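Local coordinates for putative carbonic anhydrase (Streptococcus mutans, PDB 3LAS) that catalyses the reversible hydration of carbon dioxide to hydrogencarbonate as a zinc-dependent beta-class carbonic anhydrase, at the interface of chains A and B. Sequence-based numbering; all coordinates share one arbitrary frame. Chains: chain A/B, Putative carbonic anhydrase.

Contact 1: the interface of chains A and B. Residues chain A 20, 23-25; chain B 42, 93, 157-158.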
ATOM      1  N   HIS A  20      14.959  -5.380 -16.301  1.00 10.88           N
ATOM      2  CA  HIS A  20      13.558  -5.639 -16.622  1.00 10.76           C
ATOM      3  C   HIS A  20      13.409  -5.795 -18.132  1.00 11.96           C
ATOM      4  O   HIS A  20      12.554  -6.545 -18.620  1.00 13.30           O
ATOM      5  CB  HIS A  20      12.750  -4.412 -16.087  1.00 11.24           C
ATOM      6  CG  HIS A  20      11.272  -4.543 -16.257  1.00  9.94           C
ATOM      7  ND1 HIS A  20      10.622  -4.380 -17.482  1.00 10.78           N
ATOM      8  CD2 HIS A  20      10.295  -4.809 -15.334  1.00 11.91           C
ATOM      9  CE1 HIS A  20       9.299  -4.528 -17.310  1.00 10.59           C
ATOM     10  NE2 HIS A  20       9.098  -4.828 -16.012  1.00 11.96           N
ATOM     11  N   ALA A  23       8.860  -5.513 -21.536  1.00 13.24           N
ATOM     12  CA  ALA A  23       8.033  -6.704 -21.411  1.00 14.52           C
ATOM     13  C   ALA A  23       6.712  -6.240 -20.786  1.00 14.09           C
ATOM     14  O   ALA A  23       6.757  -5.485 -19.769  1.00 13.61           O
ATOM     15  CB  ALA A  23       8.727  -7.683 -20.475  1.00 17.05           C
ATOM     16  N   HIS A  24       5.593  -6.658 -21.305  1.00 14.51           N
ATOM     17  CA  HIS A  24       4.269  -6.253 -20.828  1.00 13.26           C
ATOM     18  C   HIS A  24       3.582  -7.418 -20.146  1.00 15.73           C
ATOM     19  O   HIS A  24       3.555  -8.587 -20.614  1.00 17.46           O
ATOM     20  CB  HIS A  24       3.373  -5.877 -22.013  1.00 14.71           C
ATOM     21  CG  HIS A  24       2.017  -5.382 -21.592  1.00 14.46           C
ATOM     22  ND1 HIS A  24       1.818  -4.186 -20.928  1.00 16.30           N
ATOM     23  CD2 HIS A  24       0.798  -5.972 -21.701  1.00 18.56           C
ATOM     24  CE1 HIS A  24       0.514  -4.061 -20.660  1.00 16.24           C
ATOM     25  NE2 HIS A  24      -0.104  -5.139 -21.101  1.00 18.31           N
ATOM     26  N   LEU A  25       3.005  -7.160 -18.967  1.00 12.99           N
ATOM     27  CA  LEU A  25       2.185  -8.099 -18.261  1.00 13.58           C
ATOM     28  C   LEU A  25       0.755  -7.574 -18.159  1.00 11.67           C
ATOM     29  O   LEU A  25       0.566  -6.355 -18.256  1.00 12.06           O
ATOM     30  CB  LEU A  25       2.747  -8.205 -16.836  1.00 12.65           C
ATOM     31  CG  LEU A  25       4.101  -8.959 -16.737  1.00 11.77           C
ATOM     32  CD1 LEU A  25       4.696  -8.716 -15.339  1.00 13.90           C
ATOM     33  CD2 LEU A  25       4.017 -10.435 -16.999  1.00 16.02           C
TER
ATOM     34  N   ARG B  42       2.190  -5.344 -11.103  1.00  7.72           N
ATOM     35  CA  ARG B  42       3.418  -5.322 -11.960  1.00  8.38           C
ATOM     36  C   ARG B  42       4.404  -4.312 -11.487  1.00  8.86           C
ATOM     37  O   ARG B  42       5.382  -4.054 -12.188  1.00  9.98           O
ATOM     38  CB  ARG B  42       2.994  -4.954 -13.378  1.00  8.60           C
ATOM     39  CG  ARG B  42       1.895  -5.912 -13.886  1.00 10.01           C
ATOM     40  CD  ARG B  42       1.212  -5.371 -15.186  1.00  9.51           C
ATOM     41  NE  ARG B  42       0.510  -4.139 -14.847  1.00  8.64           N
ATOM     42  CZ  ARG B  42      -0.092  -3.379 -15.751  1.00  8.83           C
ATOM     43  NH1 ARG B  42      -0.105  -3.699 -17.050  1.00 10.65           N
ATOM     44  NH2 ARG B  42      -0.582  -2.228 -15.358  1.00 10.23           N
ATOM     45  N   ASP B  93      -0.444   2.524 -17.730  1.00  9.89           N
ATOM     46  CA  ASP B  93      -1.447   1.476 -17.793  1.00 10.43           C
ATOM     47  C   ASP B  93      -2.079   1.199 -16.422  1.00  9.89           C
ATOM     48  O   ASP B  93      -2.275   0.028 -16.040  1.00 10.14           O
ATOM     49  CB  ASP B  93      -0.830   0.164 -18.408  1.00 10.96           C
ATOM     50  CG  ASP B  93      -1.924  -0.873 -18.772  1.00 12.50           C
ATOM     51  OD1 ASP B  93      -3.033  -0.456 -19.222  1.00 15.52           O
ATOM     52  OD2 ASP B  93      -1.717  -2.087 -18.728  1.00 12.84           O
ATOM     53  N   VAL B 157       5.304   0.510 -16.601  1.00  9.69           N
ATOM     54  CA  VAL B 157       5.181  -0.925 -16.274  1.00  9.81           C
ATOM     55  C   VAL B 157       5.807  -1.823 -17.329  1.00 11.44           C
ATOM     56  O   VAL B 157       6.136  -2.973 -17.045  1.00 11.84           O
ATOM     57  CB  VAL B 157       3.741  -1.387 -16.059  1.00  8.78           C
ATOM     58  CG1 VAL B 157       3.167  -0.764 -14.791  1.00 11.31           C
ATOM     59  CG2 VAL B 157       2.839  -1.107 -17.283  1.00 11.34           C
ATOM     60  N   ASP B 158       6.025  -1.317 -18.552  1.00  9.78           N
ATOM     61  CA  ASP B 158       6.639  -2.178 -19.615  1.00 10.22           C
ATOM     62  C   ASP B 158       8.106  -2.082 -19.621  1.00 10.88           C
ATOM     63  O   ASP B 158       8.751  -3.071 -20.125  1.00 14.14           O
ATOM     64  CB  ASP B 158       6.088  -1.723 -20.975  1.00 11.19           C
ATOM     65  CG  ASP B 158       4.623  -2.020 -21.053  1.00 15.86           C
ATOM     66  OD1 ASP B 158       4.014  -2.886 -20.338  1.00 16.92           O
ATOM     67  OD2 ASP B 158       3.981  -1.187 -21.786  1.00 30.01           O
TER
HETATM   68  O   HOH W   1       6.815  -3.776 -14.520  1.00  8.61           O
HETATM   69  O   HOH W   2       6.595  -6.231 -17.021  1.00 15.94           O
HETATM   70  O   HOH W   3       3.710  -4.595 -17.844  1.00 16.06           O
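The extended backbone of A:Ala23 gives its N-H to the carbonyl oxygen of B:Asp158, N to O 2.8 Å, in the plane of that carbonyl. The next residue continues the grip with its side chain. A:His24 has CG anti to its backbone N (chi1 -177°), and its ring nitrogen ND1 meets carboxylate oxygen OD1 of B:Asp158 at 2.6 Å. The bond lies in the plane of the ring, on the syn side of OD1 but tilted from the carboxylate plane, which is turned well away from the ring (planes 69° apart). A water joins that OD1 to the backbone N of A:Leu25. B:Arg42 reaches A:Leu25 itself. Its NH1 donates to the carbonyl O of A:Leu25 at 3.0 Å, while its CD packs on A:Leu25 CB at 3.6 Å. The same NH1 makes a salt bridge to OD2 of B:Asp93 at 2.8 Å, and NH2 bonds the B:Asp93 carbonyl. This end-on grip fixes the guanidinium plane. Another water links NE2 of A:His20 to the carbonyls of B:Arg42 and B:Val157. The chain A segment follows helix 5-20. It lies against the B:157-158 loop and the loops of the zinc-binding CXDXR and HXXC motifs, to which B:Arg42 and B:Asp93 belong.

Contact 2: the interface of chains A and B. Residues chain A 142-143; chain B 112, 114, 119.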
ATOM      1  N   PRO A 142     -20.948  -4.341   2.068  1.00 14.93           N
ATOM      2  CA  PRO A 142     -21.703  -4.836   0.879  1.00 15.76           C
ATOM      3  C   PRO A 142     -20.921  -4.694  -0.407  1.00 15.30           C
ATOM      4  O   PRO A 142     -21.349  -5.188  -1.469  1.00 17.29           O
ATOM      5  CB  PRO A 142     -22.958  -3.952   0.859  1.00 19.07           C
ATOM      6  CG  PRO A 142     -22.513  -2.688   1.632  1.00 19.88           C
ATOM      7  CD  PRO A 142     -21.443  -3.075   2.669  1.00 16.13           C
ATOM      8  N   LEU A 143     -19.778  -4.038  -0.406  1.00 13.41           N
ATOM      9  CA  LEU A 143     -19.008  -3.882  -1.599  1.00 13.41           C
ATOM     10  C   LEU A 143     -18.075  -5.065  -1.775  1.00 12.69           C
ATOM     11  O   LEU A 143     -17.416  -5.110  -2.853  1.00 14.15           O
ATOM     12  CB  LEU A 143     -18.257  -2.559  -1.582  1.00 13.80           C
ATOM     13  CG  LEU A 143     -19.115  -1.294  -1.662  1.00 14.94           C
ATOM     14  CD1 LEU A 143     -18.338  -0.049  -1.338  1.00 17.24           C
ATOM     15  CD2 LEU A 143     -19.635  -1.214  -3.080  1.00 17.75           C
TER
ATOM     16  N   LEU B 112     -22.492  -6.151  -8.677  1.00 13.23           N
ATOM     17  CA  LEU B 112     -22.827  -6.350  -7.284  1.00 12.19           C
ATOM     18  C   LEU B 112     -24.264  -6.056  -6.975  1.00 13.17           C
ATOM     19  O   LEU B 112     -24.715  -6.327  -5.854  1.00 13.42           O
ATOM     20  CB  LEU B 112     -21.968  -5.445  -6.399  1.00 13.77           C
ATOM     21  CG  LEU B 112     -20.428  -5.724  -6.382  1.00 13.15           C
ATOM     22  CD1 LEU B 112     -19.743  -4.643  -5.551  1.00 18.20           C
ATOM     23  CD2 LEU B 112     -20.179  -7.103  -5.862  1.00 17.79           C
ATOM     24  N   VAL B 114     -25.332  -3.182  -6.281  1.00 14.96           N
ATOM     25  CA  VAL B 114     -25.190  -2.085  -5.272  1.00 18.50           C
ATOM     26  C   VAL B 114     -25.056  -0.804  -6.066  1.00 19.50           C
ATOM     27  O   VAL B 114     -24.438  -0.766  -7.165  1.00 23.04           O
ATOM     28  CB  VAL B 114     -23.907  -2.263  -4.488  1.00 20.37           C
ATOM     29  CG1 VAL B 114     -23.600  -1.032  -3.556  1.00 26.27           C
ATOM     30  CG2 VAL B 114     -23.960  -3.543  -3.665  1.00 18.93           C
ATOM     31  N   GLN B 119     -20.024   7.570  -4.395  1.00 29.19           N
ATOM     32  CA  GLN B 119     -18.673   7.317  -3.934  1.00 28.43           C
ATOM     33  C   GLN B 119     -17.714   7.715  -5.020  1.00 23.85           C
ATOM     34  O   GLN B 119     -17.980   7.542  -6.188  1.00 25.90           O
ATOM     35  CB  GLN B 119     -18.486   5.833  -3.619  1.00 29.57           C
ATOM     36  CG  GLN B 119     -17.052   5.360  -3.463  1.00 33.81           C
ATOM     37  CD  GLN B 119     -17.013   4.120  -2.597  1.00 39.39           C
ATOM     38  OE1 GLN B 119     -15.958   3.669  -2.168  1.00 38.27           O
ATOM     39  NE2 GLN B 119     -18.193   3.579  -2.323  1.00 40.94           N
TER
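This is a small apolar patch of the two-fold interface, where A:Pro142 and A:Leu143 pack against B:Leu112, B:Val114 and B:Gln119. It probably helps hold together the edge of the dimer, the basic unit of beta-class carbonic anhydrases. The contact rests on van der Waals packing, since no nitrogen or oxygen of one side comes within bonding reach of the other. A:Leu143 is the central side chain. Its CG stands anti to the carbonyl carbon (chi1 -67°), which carries the forked end towards chain B. The two methyl branches have different partners. CD1 points at the end of B:Gln119, 3.8 Å from the amide nitrogen NE2, and the two side chains meet tip to tip. B:Gln119 is extended beyond CG, which brings its amide to the leucine. CD2 lies 4.0 Å from CG1 of B:Val114, and these side chains cross at about a right angle. B:Val114 uses both branches. CG1 is anti to the backbone N (chi1 172°) and takes the leucine, while CG2 sits 3.8 Å from the carbonyl O of A:Pro142. B:Leu112 approaches the backbone instead: its CD1 is 3.6 Å from the carbonyl O of A:Leu143 and 4.1 Å from CA of the same residue. B:Leu112 ends helix 101-112, and the chain A pair lies in the loop just after helix 127-140.

Contact 3: the interface of chains A and B. Residues chain A 13-14, 16-17, 20-21; chain B 48, 159-162.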
ATOM      1  N   ASN A  13      17.324   3.017  -9.996  1.00 10.21           N
ATOM      2  CA  ASN A  13      16.373   2.460 -10.961  1.00  9.82           C
ATOM      3  C   ASN A  13      17.009   2.113 -12.291  1.00  9.71           C
ATOM      4  O   ASN A  13      16.481   1.237 -12.973  1.00  9.53           O
ATOM      5  CB  ASN A  13      15.207   3.478 -11.089  1.00 10.10           C
ATOM      6  CG  ASN A  13      14.212   3.042 -12.150  1.00  8.52           C
ATOM      7  OD1 ASN A  13      13.423   2.058 -11.915  1.00 11.31           O
ATOM      8  ND2 ASN A  13      14.146   3.728 -13.227  1.00  7.52           N
ATOM      9  N   GLN A  14      18.115   2.784 -12.664  1.00 10.78           N
ATOM     10  CA  GLN A  14      18.725   2.387 -13.934  1.00 11.34           C
ATOM     11  C   GLN A  14      19.086   0.886 -14.023  1.00 11.16           C
ATOM     12  O   GLN A  14      18.828   0.241 -15.041  1.00 11.81           O
ATOM     13  CB  GLN A  14      19.994   3.229 -14.157  1.00 13.92           C
ATOM     14  CG  GLN A  14      20.728   2.823 -15.485  1.00 14.49           C
ATOM     15  CD  GLN A  14      19.852   3.203 -16.700  1.00 15.77           C
ATOM     16  OE1 GLN A  14      19.469   4.370 -16.870  1.00 17.45           O
ATOM     17  NE2 GLN A  14      19.576   2.213 -17.625  1.00 15.39           N
ATOM     18  N   TYR A  16      17.590  -1.541 -12.532  1.00 10.69           N
ATOM     19  CA  TYR A  16      16.368  -2.298 -12.656  1.00  9.74           C
ATOM     20  C   TYR A  16      15.822  -2.251 -14.090  1.00 10.39           C
ATOM     21  O   TYR A  16      15.366  -3.242 -14.649  1.00 10.47           O
ATOM     22  CB  TYR A  16      15.271  -1.794 -11.694  1.00  9.30           C
ATOM     23  CG  TYR A  16      14.047  -2.623 -11.750  1.00 10.29           C
ATOM     24  CD1 TYR A  16      14.082  -3.951 -11.219  1.00 11.20           C
ATOM     25  CD2 TYR A  16      12.819  -2.211 -12.325  1.00  8.87           C
ATOM     26  CE1 TYR A  16      13.020  -4.758 -11.208  1.00 11.12           C
ATOM     27  CE2 TYR A  16      11.701  -3.006 -12.332  1.00  9.55           C
ATOM     28  CZ  TYR A  16      11.802  -4.313 -11.782  1.00 10.13           C
ATOM     29  OH  TYR A  16      10.663  -5.077 -11.822  1.00 12.75           O
ATOM     30  N   VAL A  17      15.900  -1.052 -14.711  1.00  9.85           N
ATOM     31  CA  VAL A  17      15.479  -0.918 -16.118  1.00  9.74           C
ATOM     32  C   VAL A  17      16.263  -1.887 -16.993  1.00 11.05           C
ATOM     33  O   VAL A  17      15.741  -2.556 -17.866  1.00 11.43           O
ATOM     34  CB  VAL A  17      15.748   0.512 -16.571  1.00 10.13           C
ATOM     35  CG1 VAL A  17      15.564   0.676 -18.086  1.00 13.06           C
ATOM     36  CG2 VAL A  17      14.709   1.421 -15.887  1.00 12.58           C
ATOM     37  N   HIS A  20      14.959  -5.380 -16.301  1.00 10.88           N
ATOM     38  CA  HIS A  20      13.558  -5.639 -16.622  1.00 10.76           C
ATOM     39  C   HIS A  20      13.409  -5.795 -18.132  1.00 11.96           C
ATOM     40  O   HIS A  20      12.554  -6.545 -18.620  1.00 13.30           O
ATOM     41  CB  HIS A  20      12.750  -4.412 -16.087  1.00 11.24           C
ATOM     42  CG  HIS A  20      11.272  -4.543 -16.257  1.00  9.94           C
ATOM     43  ND1 HIS A  20      10.622  -4.380 -17.482  1.00 10.78           N
ATOM     44  CD2 HIS A  20      10.295  -4.809 -15.334  1.00 11.91           C
ATOM     45  CE1 HIS A  20       9.299  -4.528 -17.310  1.00 10.59           C
ATOM     46  NE2 HIS A  20       9.098  -4.828 -16.012  1.00 11.96           N
ATOM     47  N   GLY A  21      14.207  -5.014 -18.905  1.00 12.88           N
ATOM     48  CA  GLY A  21      13.978  -4.902 -20.375  1.00 12.59           C
ATOM     49  C   GLY A  21      12.553  -4.459 -20.687  1.00 11.04           C
ATOM     50  O   GLY A  21      11.896  -3.795 -19.852  1.00 11.94           O
TER
ATOM     51  N   ALA B  48      12.519  -1.948  -7.989  1.00  9.03           N
ATOM     52  CA  ALA B  48      12.434  -0.783  -8.883  1.00 10.35           C
ATOM     53  C   ALA B  48      13.201   0.391  -8.391  1.00 10.89           C
ATOM     54  O   ALA B  48      13.726   1.179  -9.180  1.00 10.87           O
ATOM     55  CB  ALA B  48      10.992  -0.430  -9.106  1.00 10.40           C
ATOM     56  N   THR B 159       8.706  -1.037 -19.106  1.00  9.67           N
ATOM     57  CA  THR B 159      10.188  -0.917 -19.149  1.00 10.06           C
ATOM     58  C   THR B 159      10.870  -0.972 -17.803  1.00  9.98           C
ATOM     59  O   THR B 159      12.106  -1.187 -17.761  1.00 10.22           O
ATOM     60  CB  THR B 159      10.645   0.382 -19.853  1.00 11.10           C
ATOM     61  OG1 THR B 159      10.209   1.497 -18.998  1.00 11.27           O
ATOM     62  CG2 THR B 159      10.008   0.553 -21.230  1.00 11.05           C
ATOM     63  N   GLY B 160      10.126  -0.769 -16.715  1.00  8.72           N
ATOM     64  CA  GLY B 160      10.733  -0.675 -15.395  1.00  9.51           C
ATOM     65  C   GLY B 160      11.208   0.695 -15.020  1.00  8.47           C
ATOM     66  O   GLY B 160      11.678   0.856 -13.907  1.00  8.91           O
ATOM     67  N   ARG B 161      11.103   1.689 -15.937  1.00  8.94           N
ATOM     68  CA  ARG B 161      11.683   2.993 -15.681  1.00  9.08           C
ATOM     69  C   ARG B 161      10.859   3.893 -14.770  1.00  8.20           C
ATOM     70  O   ARG B 161       9.625   4.010 -14.995  1.00  9.53           O
ATOM     71  CB  ARG B 161      11.861   3.676 -17.029  1.00  9.23           C
ATOM     72  CG  ARG B 161      12.420   5.134 -16.939  1.00 10.75           C
ATOM     73  CD  ARG B 161      13.864   5.269 -16.489  1.00 13.27           C
ATOM     74  NE  ARG B 161      14.773   4.798 -17.549  1.00 16.30           N
ATOM     75  CZ  ARG B 161      16.128   4.792 -17.363  1.00 16.30           C
ATOM     76  NH1 ARG B 161      16.611   5.164 -16.189  1.00 18.25           N
ATOM     77  NH2 ARG B 161      16.864   4.369 -18.313  1.00 21.13           N
ATOM     78  N   VAL B 162      11.490   4.583 -13.828  1.00  8.13           N
ATOM     79  CA  VAL B 162      10.875   5.646 -13.049  1.00  8.72           C
ATOM     80  C   VAL B 162      11.404   6.953 -13.516  1.00  9.82           C
ATOM     81  O   VAL B 162      12.612   7.114 -13.645  1.00 12.62           O
ATOM     82  CB  VAL B 162      11.171   5.459 -11.523  1.00  9.40           C
ATOM     83  CG1 VAL B 162      10.574   6.668 -10.723  1.00 10.97           C
ATOM     84  CG2 VAL B 162      10.601   4.088 -11.050  1.00 10.44           C
TER
HETATM   85  O   HOH W   4      13.846  -1.536 -19.951  1.00 12.04           O
HETATM   86  O   HOH W   5      15.611   6.015 -13.600  1.00 17.12           O
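B:Arg161 wraps around A:Val17 to reach A:Gln14, one helical turn back. Its chain bends at chi2 (69°) and chi3 and turns the guanidinium towards the helix. NH1 and NH2 both donate to the side-chain oxygen OE1 of A:Gln14, each at 3.0 Å. The oxygen lies in the guanidinium plane, and both nitrogens approach from the same face of the amide, with NH1 well above the amide plane. A:Val17 fills the bend. Its CG2 touches CA of B:Arg161 at 3.4 Å and covers one face of the guanidinium near its rim. A:Val17 CG1 faces the carbonyl of B:Thr159, and a water joins that carbonyl to the backbone O of A:Val17. A:Asn13 inserts its amide between B:Ala48, B:Gly160 and B:Val162. As modelled, OD1 lies 2.9 Å from the carbonyl O of B:Gly160 and equally near that of B:Ala48, while ND2 faces the backbone N of B:Val162. This assignment is doubtful. A turned-over amide would pair donors with acceptors here. CA of B:Ala48 sits over one face of the A:Tyr16 ring, 4.0 Å from its centroid. A:His20 lays a ring face near N of B:Gly160, its rotation held by ND1 hydrogen-bonding to O of A:Gly21 at 2.8 Å. Helix 5-20 of chain A thus lies across chain B, on helix 45-49 and the loop entering strand 162-165.

Contact 1 and contact 3 are neighbours, with C-alpha centres about 10 Å apart. They share A:His20, at the end of helix 5-20, and use consecutive residues of one chain B loop, 157-158 in contact 1 and 159-161 in contact 3. Together they form a continuous strip where the N-terminal arm of chain A embraces chain B. The C-alpha centre of contact 2 lies about 30 Å from that of contact 1 and about 37 Å from that of contact 3, and it uses different segments of both chains. The two-fold axis repeats every contact with the chains exchanged. Each subunit therefore lends an arm to its partner.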